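Local coordinates for protein Csm3 (Thermoplasma volcanium, PDB 6AE2) that is a subunit of the type III-A CRISPR-Cas effector complex that probably binds RNA and may act as an endonuclease in antiviral defence, at residues Y28-N33 and P227-I232; T123-R128 and I180-Y185. All coordinates share one frame; numbering follows the deposited sequence.

Contact 1 (Y28-N33 and P227-I232); sequences YNIIYN and PIKKGI
Tyr28 meets Lys229 through ring and aliphatic chain. Lys229 carries its CG beside its own backbone N (chi1 -73°) and then runs extended, which lays the chain from CG outward along the tyrosine. Its CB leaves the strand on the face of Ile30; CG touches Ile30 CG1 at 4.0 Å and lies nearly as close to Tyr28 CD1; CD grazes Tyr28 CE1; CE comes to 3.6 Å from Tyr28 CE1, approaching the ring obliquely. NZ ends near Tyr28 OH, which is hydrogen-bonded to Glu190 OE1; that oxygen also forms a long, weak ion pair with NZ. Two antiparallel strands carry these side chains, and 220-230 is the outermost strand of the main sheet on this side within the chain. Asn29 and Lys230 form a hydrogen-bonded pair: Lys230 N to Asn29 O is 2.9 Å and nearly straight (170° at the hydrogen). Ile31 and Ile228 form the next such pair, with Ile31 N to Ile228 O at 2.7 Å. On the face of Ile30 and Lys229, Pro227 CB lies 3.6 Å from Ile30 CG2 and 3.7 Å from Tyr32 CE1. On the other face Ile31 CG1 meets Lys230 CG at 3.8 Å.

Contact 2 (T123-R128 and I180-Y185); sequences TRLIIR and IILSIY
Neighbouring antiparallel strands in the main antiparallel sheet of this RAMP-superfamily protein make the contact, 125-132 against 175-185; the axes of the short segments approach to 4.8 Å and run 176° apart. Ile126 and Ile181 are the hydrogen-bonded pair, joined in both directions: Ile126 N to Ile181 O measures 2.8 Å, and Ile181 N returns the bond to Ile126 O at 2.9 Å. Just before the strand, Arg124 O accepts from Ser183 N at 2.8 Å. The non-hydrogen-bonded pairs Leu125-Leu182 and Ile127-Ile180 put their side chains on one face. There Leu125 CD1 reaches diagonally to Ile180 CG2 (3.6 Å) as well as to Leu182 CG, while Ile127 and Ile180 lie alongside each other through their CG1 atoms. Helices 104-109 and 190-205 pack on this face: Met108 of helix 104-109 touches Leu125 and Leu182, and Leu197 of helix 190-205 adds to the cover of Leu182. The reverse face carries Ile126 and Ile181. Here Ile181 CD1 sits over one face of the Arg128 guanidinium, toward its rim, 3.3 Å from Arg128 NH1. At the other end Arg124 crosses Tyr185 with guanidinium and ring planes 46° apart. Bends at chi2 (-77°) and chi3 carry Arg124 NE to 3.8 Å from Tyr185 CD1, which lies over one guanidinium face, displaced toward its rim. Arg124 NE forms a salt bridge with Asp188 OD2, and the same carboxylate oxygen accepts from Tyr185 N, a pairing that would help hold the guanidinium beside the ring.

Overall arrangement
Contacts 1 and 2 are successive parts of one antiparallel sheet, with centres about 9 Å apart. Across it the strands run 125-132, 175-185, 26-38, 220-230, so the two inner strands are neighbours and join the contacts directly: Ile30 N lies 2.6 Å from Leu182 O, a probable hydrogen bond, and Ile31 CD1 packs on Ile181 CG2 at 3.7 Å. Both segments of contact 2 fall between 28-33 and 227-232 in sequence. The sheet thus places the strands near the two ends of the modelled chain side by side, flanking the strands of contact 2, while helix 190-205 packs against side chains from both contacts.

Contact 1 (Y28-N33 and P227-I232)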
loop_
_atom_site.group_PDB
_atom_site.type_symbol
_atom_site.label_atom_id
_atom_site.label_comp_id
_atom_site.label_asym_id
_atom_site.label_seq_id
_atom_site.Cartn_x
_atom_site.Cartn_y
_atom_site.Cartn_z
ATOM N N TYR A 28 33.717 -0.806 8.350
ATOM C CA TYR A 28 32.729 -0.252 9.263
ATOM C C TYR A 28 31.359 -0.805 8.904
ATOM O O TYR A 28 31.153 -1.347 7.815
ATOM C CB TYR A 28 32.712 1.280 9.217
ATOM C CG TYR A 28 32.751 1.865 7.818
ATOM C CD1 TYR A 28 31.587 2.071 7.089
ATOM C CD2 TYR A 28 33.957 2.205 7.226
ATOM C CE1 TYR A 28 31.632 2.607 5.810
ATOM C CE2 TYR A 28 34.013 2.743 5.959
ATOM C CZ TYR A 28 32.852 2.940 5.253
ATOM O OH TYR A 28 32.921 3.473 3.987
ATOM N N ASN A 29 30.431 -0.669 9.844
ATOM C CA ASN A 29 29.018 -0.887 9.584
ATOM C C ASN A 29 28.333 0.458 9.384
ATOM O O ASN A 29 28.674 1.444 10.044
ATOM C CB ASN A 29 28.338 -1.642 10.731
ATOM C CG ASN A 29 29.013 -2.958 11.049
ATOM O OD1 ASN A 29 29.370 -3.722 10.150
ATOM N ND2 ASN A 29 29.181 -3.241 12.335
ATOM N N ILE A 30 27.379 0.494 8.460
ATOM C CA ILE A 30 26.498 1.640 8.287
ATOM C C ILE A 30 25.163 1.285 8.924
ATOM O O ILE A 30 24.549 0.271 8.570
ATOM C CB ILE A 30 26.326 2.009 6.807
ATOM C CG1 ILE A 30 27.658 2.449 6.199
ATOM C CG2 ILE A 30 25.292 3.109 6.655
ATOM C CD1 ILE A 30 27.692 2.371 4.689
ATOM N N ILE A 31 24.718 2.107 9.870
ATOM C CA ILE A 31 23.490 1.863 10.617
ATOM C C ILE A 31 22.422 2.818 10.111
ATOM O O ILE A 31 22.660 4.027 10.000
ATOM C CB ILE A 31 23.707 2.031 12.131
ATOM C CG1 ILE A 31 24.910 1.207 12.601
ATOM C CG2 ILE A 31 22.460 1.626 12.892
ATOM C CD1 ILE A 31 24.874 -0.236 12.165
ATOM N N TYR A 32 21.248 2.274 9.796
ATOM C CA TYR A 32 20.087 3.051 9.379
ATOM C C TYR A 32 18.964 2.806 10.376
ATOM O O TYR A 32 18.575 1.655 10.604
ATOM C CB TYR A 32 19.624 2.661 7.972
ATOM C CG TYR A 32 20.529 3.086 6.836
ATOM C CD1 TYR A 32 20.537 4.398 6.378
ATOM C CD2 TYR A 32 21.351 2.165 6.197
ATOM C CE1 TYR A 32 21.356 4.787 5.328
ATOM C CE2 TYR A 32 22.170 2.543 5.147
ATOM C CZ TYR A 32 22.171 3.855 4.718
ATOM O OH TYR A 32 22.987 4.231 3.674
ATOM N N ASN A 33 18.443 3.879 10.967
ATOM C CA ASN A 33 17.260 3.785 11.824
ATOM C C ASN A 33 16.041 3.963 10.930
ATOM O O ASN A 33 15.544 5.071 10.727
ATOM C CB ASN A 33 17.311 4.815 12.945
ATOM C CG ASN A 33 18.270 4.421 14.051
ATOM O OD1 ASN A 33 18.205 3.310 14.580
ATOM N ND2 ASN A 33 19.168 5.332 14.409
ATOM N N PRO A 227 22.682 8.004 7.507
ATOM C CA PRO A 227 23.515 6.852 7.871
ATOM C C PRO A 227 24.455 7.173 9.023
ATOM O O PRO A 227 25.066 8.243 9.076
ATOM C CB PRO A 227 24.293 6.554 6.584
ATOM C CG PRO A 227 24.290 7.850 5.830
ATOM C CD PRO A 227 22.971 8.492 6.147
ATOM N N ILE A 228 24.556 6.232 9.955
ATOM C CA ILE A 228 25.538 6.281 11.033
ATOM C C ILE A 228 26.623 5.260 10.723
ATOM O O ILE A 228 26.356 4.052 10.678
ATOM C CB ILE A 228 24.898 6.000 12.403
ATOM C CG1 ILE A 228 23.712 6.933 12.654
ATOM C CG2 ILE A 228 25.934 6.135 13.508
ATOM C CD1 ILE A 228 23.084 6.758 14.025
ATOM N N LYS A 229 27.843 5.741 10.500
ATOM C CA LYS A 229 28.991 4.872 10.286
ATOM C C LYS A 229 29.666 4.592 11.622
ATOM O O LYS A 229 29.982 5.522 12.371
ATOM C CB LYS A 229 29.987 5.511 9.320
ATOM C CG LYS A 229 29.549 5.532 7.867
ATOM C CD LYS A 229 30.489 6.402 7.051
ATOM C CE LYS A 229 30.510 5.995 5.589
ATOM N NZ LYS A 229 31.611 6.676 4.852
ATOM N N LYS A 230 29.879 3.312 11.921
ATOM C CA LYS A 230 30.556 2.895 13.143
ATOM C C LYS A 230 31.749 2.026 12.777
ATOM O O LYS A 230 31.580 0.923 12.245
ATOM C CB LYS A 230 29.607 2.141 14.079
ATOM C CG LYS A 230 28.166 2.622 14.030
ATOM C CD LYS A 230 27.544 2.688 15.417
ATOM C CE LYS A 230 27.727 1.385 16.174
ATOM N NZ LYS A 230 26.840 1.304 17.370
ATOM N N GLY A 231 32.951 2.527 13.059
ATOM C CA GLY A 231 34.163 1.751 12.920
ATOM C C GLY A 231 34.556 1.094 14.230
ATOM O O GLY A 231 33.822 1.117 15.219
ATOM N N ILE A 232 35.753 0.503 14.229
ATOM C CA ILE A 232 36.238 -0.177 15.427
ATOM C C ILE A 232 36.306 0.785 16.608
ATOM O O ILE A 232 36.099 0.382 17.759
ATOM C CB ILE A 232 37.602 -0.845 15.148
ATOM C CG1 ILE A 232 38.083 -1.642 16.368
ATOM C CG2 ILE A 232 38.639 0.191 14.732
ATOM C CD1 ILE A 232 37.016 -2.517 17.001
#

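Contact 2 (T123-R128 and I180-Y185)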
loop_
_atom_site.group_PDB
_atom_site.type_symbol
_atom_site.label_atom_id
_atom_site.label_comp_id
_atom_site.label_asym_id
_atom_site.label_seq_id
_atom_site.Cartn_x
_atom_site.Cartn_y
_atom_site.Cartn_z
ATOM N N THR A 123 28.339 -11.879 5.580
ATOM C CA THR A 123 27.116 -11.086 5.629
ATOM C C THR A 123 27.412 -9.608 5.397
ATOM O O THR A 123 28.336 -9.049 5.998
ATOM C CB THR A 123 26.412 -11.288 6.975
ATOM O OG1 THR A 123 25.652 -12.503 6.938
ATOM C CG2 THR A 123 25.486 -10.126 7.297
ATOM N N ARG A 124 26.621 -8.977 4.520
ATOM C CA ARG A 124 26.768 -7.561 4.216
ATOM C C ARG A 124 25.562 -6.713 4.588
ATOM O O ARG A 124 25.718 -5.498 4.740
ATOM C CB ARG A 124 27.052 -7.350 2.719
ATOM C CG ARG A 124 28.366 -7.934 2.247
ATOM C CD ARG A 124 29.543 -7.066 2.656
ATOM N NE ARG A 124 30.605 -7.062 1.654
ATOM C CZ ARG A 124 31.327 -8.124 1.304
ATOM N NH1 ARG A 124 31.113 -9.305 1.863
ATOM N NH2 ARG A 124 32.272 -8.002 0.384
ATOM N N LEU A 125 24.379 -7.303 4.744
ATOM C CA LEU A 125 23.175 -6.511 4.970
ATOM C C LEU A 125 22.224 -7.274 5.875
ATOM O O LEU A 125 21.797 -8.384 5.537
ATOM C CB LEU A 125 22.491 -6.170 3.645
ATOM C CG LEU A 125 21.057 -5.646 3.751
ATOM C CD1 LEU A 125 21.057 -4.169 4.094
ATOM C CD2 LEU A 125 20.295 -5.897 2.460
ATOM N N ILE A 126 21.889 -6.675 7.015
ATOM C CA ILE A 126 20.847 -7.173 7.902
ATOM C C ILE A 126 19.710 -6.162 7.912
ATOM O O ILE A 126 19.938 -4.965 8.128
ATOM C CB ILE A 126 21.363 -7.403 9.333
ATOM C CG1 ILE A 126 22.560 -8.351 9.348
ATOM C CG2 ILE A 126 20.245 -7.931 10.220
ATOM C CD1 ILE A 126 23.276 -8.375 10.685
ATOM N N ILE A 127 18.493 -6.641 7.675
ATOM C CA ILE A 127 17.280 -5.885 7.951
ATOM C C ILE A 127 16.570 -6.590 9.096
ATOM O O ILE A 127 16.107 -7.728 8.947
ATOM C CB ILE A 127 16.373 -5.768 6.717
ATOM C CG1 ILE A 127 17.124 -5.103 5.564
ATOM C CG2 ILE A 127 15.124 -4.970 7.059
ATOM C CD1 ILE A 127 16.264 -4.840 4.348
ATOM N N ARG A 128 16.503 -5.924 10.241
ATOM C CA ARG A 128 15.944 -6.516 11.443
ATOM C C ARG A 128 14.431 -6.342 11.479
ATOM O O ARG A 128 13.847 -5.574 10.712
ATOM C CB ARG A 128 16.594 -5.898 12.678
ATOM C CG ARG A 128 18.104 -6.052 12.682
ATOM C CD ARG A 128 18.617 -6.414 14.059
ATOM N NE ARG A 128 19.008 -5.239 14.831
ATOM C CZ ARG A 128 20.212 -5.066 15.368
ATOM N NH1 ARG A 128 21.140 -6.004 15.237
ATOM N NH2 ARG A 128 20.483 -3.961 16.054
ATOM N N ILE A 180 18.612 -1.173 10.028
ATOM C CA ILE A 180 19.274 -1.827 8.907
ATOM C C ILE A 180 20.774 -1.657 9.094
ATOM O O ILE A 180 21.257 -0.533 9.273
ATOM C CB ILE A 180 18.828 -1.256 7.549
ATOM C CG1 ILE A 180 17.367 -1.598 7.262
ATOM C CG2 ILE A 180 19.728 -1.773 6.431
ATOM C CD1 ILE A 180 16.889 -1.096 5.914
ATOM N N ILE A 181 21.505 -2.767 9.058
ATOM C CA ILE A 181 22.946 -2.768 9.273
ATOM C C ILE A 181 23.625 -3.206 7.985
ATOM O O ILE A 181 23.389 -4.315 7.490
ATOM C CB ILE A 181 23.350 -3.672 10.445
ATOM C CG1 ILE A 181 22.604 -3.259 11.716
ATOM C CG2 ILE A 181 24.851 -3.600 10.666
ATOM C CD1 ILE A 181 22.433 -4.370 12.712
ATOM N N LEU A 182 24.468 -2.331 7.450
ATOM C CA LEU A 182 25.239 -2.582 6.243
ATOM C C LEU A 182 26.707 -2.681 6.631
ATOM O O LEU A 182 27.270 -1.723 7.171
ATOM C CB LEU A 182 25.026 -1.459 5.230
ATOM C CG LEU A 182 24.328 -1.776 3.911
ATOM C CD1 LEU A 182 24.125 -0.494 3.128
ATOM C CD2 LEU A 182 25.144 -2.768 3.108
ATOM N N SER A 183 27.322 -3.830 6.368
ATOM C CA SER A 183 28.732 -4.045 6.669
ATOM C C SER A 183 29.567 -3.772 5.424
ATOM O O SER A 183 29.267 -4.290 4.344
ATOM C CB SER A 183 28.972 -5.465 7.175
ATOM O OG SER A 183 28.255 -5.691 8.375
ATOM N N ILE A 184 30.609 -2.958 5.581
ATOM C CA ILE A 184 31.446 -2.513 4.473
ATOM C C ILE A 184 32.845 -3.076 4.669
ATOM O O ILE A 184 33.433 -2.931 5.747
ATOM C CB ILE A 184 31.492 -0.978 4.373
ATOM C CG1 ILE A 184 30.078 -0.395 4.392
ATOM C CG2 ILE A 184 32.249 -0.543 3.122
ATOM C CD1 ILE A 184 29.211 -0.853 3.248
ATOM N N TYR A 185 33.379 -3.703 3.626
ATOM C CA TYR A 185 34.719 -4.264 3.650
ATOM C C TYR A 185 35.583 -3.571 2.605
ATOM O O TYR A 185 35.080 -2.999 1.636
ATOM C CB TYR A 185 34.687 -5.780 3.401
ATOM C CG TYR A 185 34.067 -6.566 4.539
ATOM C CD1 TYR A 185 32.699 -6.517 4.777
ATOM C CD2 TYR A 185 34.851 -7.350 5.379
ATOM C CE1 TYR A 185 32.127 -7.228 5.820
ATOM C CE2 TYR A 185 34.288 -8.064 6.424
ATOM C CZ TYR A 185 32.926 -8.000 6.639
ATOM O OH TYR A 185 32.361 -8.708 7.676
#